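Side-chain contact in Es1 family protein (Ehrlichia chaffeensis, PDB 3L3B), which is of unproven function but belongs to the DJ-1/PfpI family and has an amidotransferase-like domain, with a probable link to isoprenoid biosynthesis: residues V224-G227 / I228-M231. Sequence-based numbering, arbitrary orientation.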
# COMPACT_ATOMS: atom_id res chain seq x y z
N VAL B 224 -10.24 -3.03 -8.93
CA VAL B 224 -9.10 -3.87 -8.64
C VAL B 224 -9.34 -4.66 -7.34
O VAL B 224 -9.10 -5.87 -7.30
CB VAL B 224 -7.78 -3.06 -8.56
CG1 VAL B 224 -6.64 -3.90 -7.92
CG2 VAL B 224 -7.38 -2.49 -9.97
N TYR B 225 -9.83 -3.98 -6.31
CA TYR B 225 -10.08 -4.61 -5.01
C TYR B 225 -11.15 -5.71 -5.07
O TYR B 225 -11.04 -6.72 -4.37
CB TYR B 225 -10.45 -3.53 -3.99
CG TYR B 225 -11.25 -3.94 -2.75
CD1 TYR B 225 -10.64 -4.58 -1.65
CD2 TYR B 225 -12.59 -3.65 -2.66
CE1 TYR B 225 -11.41 -4.90 -0.48
CE2 TYR B 225 -13.35 -3.99 -1.55
CZ TYR B 225 -12.76 -4.61 -0.46
OH TYR B 225 -13.60 -4.92 0.61
N LEU B 226 -12.18 -5.50 -5.90
CA LEU B 226 -13.25 -6.48 -6.03
C LEU B 226 -12.71 -7.80 -6.55
O LEU B 226 -13.07 -8.87 -6.06
CB LEU B 226 -14.34 -5.96 -6.94
CG LEU B 226 -15.22 -4.89 -6.33
CD1 LEU B 226 -16.28 -4.52 -7.35
CD2 LEU B 226 -15.83 -5.32 -4.97
N GLY B 227 -11.78 -7.73 -7.51
CA GLY B 227 -11.17 -8.92 -8.03
C GLY B 227 -10.30 -9.64 -7.01
O GLY B 227 -10.32 -10.82 -6.93
N ILE B 228 -9.50 -8.91 -6.24
CA ILE B 228 -8.63 -9.50 -5.20
C ILE B 228 -9.47 -10.11 -4.10
O ILE B 228 -9.13 -11.15 -3.56
CB ILE B 228 -7.66 -8.41 -4.60
CG1 ILE B 228 -6.61 -8.10 -5.65
CG2 ILE B 228 -7.03 -8.90 -3.30
CD1 ILE B 228 -5.70 -6.85 -5.40
N GLN B 229 -10.54 -9.44 -3.73
CA GLN B 229 -11.47 -9.95 -2.73
C GLN B 229 -12.05 -11.32 -3.18
O GLN B 229 -12.14 -12.25 -2.39
CB GLN B 229 -12.58 -8.93 -2.50
CG GLN B 229 -13.68 -9.39 -1.56
CD GLN B 229 -14.74 -8.33 -1.38
OE1 GLN B 229 -15.66 -8.22 -2.18
NE2 GLN B 229 -14.59 -7.54 -0.34
N ASP B 230 -12.40 -11.44 -4.45
CA ASP B 230 -12.94 -12.71 -4.95
C ASP B 230 -11.90 -13.84 -4.97
O ASP B 230 -12.22 -14.99 -4.70
CB ASP B 230 -13.47 -12.53 -6.36
CG ASP B 230 -14.32 -13.72 -6.79
OD1 ASP B 230 -13.91 -14.47 -7.71
OD2 ASP B 230 -15.37 -13.94 -6.15
N MET B 231 -10.66 -13.49 -5.29
CA MET B 231 -9.60 -14.45 -5.33
C MET B 231 -9.34 -15.06 -3.94
O MET B 231 -9.33 -16.27 -3.78
CB MET B 231 -8.33 -13.81 -5.88
CG MET B 231 -7.31 -14.84 -6.15
SD MET B 231 -5.75 -14.20 -6.63
CE MET B 231 -5.10 -13.66 -5.06
O HOH W 1 -15.47 -9.31 -4.79
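One turn of helix 221-238 sets Tyr-225 beside Gln-229, an i to i+4 pair. Gln-229 has CG anti to its backbone N (chi1 175°), and its extended chain carries the amide outward to the end of the tyrosine ring. The amide nitrogen NE2 lies 3.0 Å from Tyr-225 OH and 3.5 Å from CZ of the same ring. Its angle to the hydroxyl is too poor for a hydrogen bond. Ring and amide planes are turned 63° apart, so the two groups do not stack. The other end of the amide meets a water, which donates to Gln-229 OE1 and to Leu-226 O, both at 2.8 Å, and probably helps fix the turn of the amide. That carbonyl oxygen also accepts Asp-230 N at 3.1 Å. Gln-229 N donates to Tyr-225 O at 2.8 Å. Val-224 and Ile-228 lie side by side, pointing the same way, with CG1 of the valine 4.0 Å from CD1 of the isoleucine. Ile-228 and Met-231 pack on Cys-212 of strand 209-212. Tyr-225 and Gln-229 touch Glu-50 of helix 41-53, and Tyr-225 also packs on Arg-53 of the second subunit. The backbone bonds are regular alpha-helical i to i+4 bonds, in a helix flanking the central sheet of a DJ-1/PfpI-family alpha/beta fold.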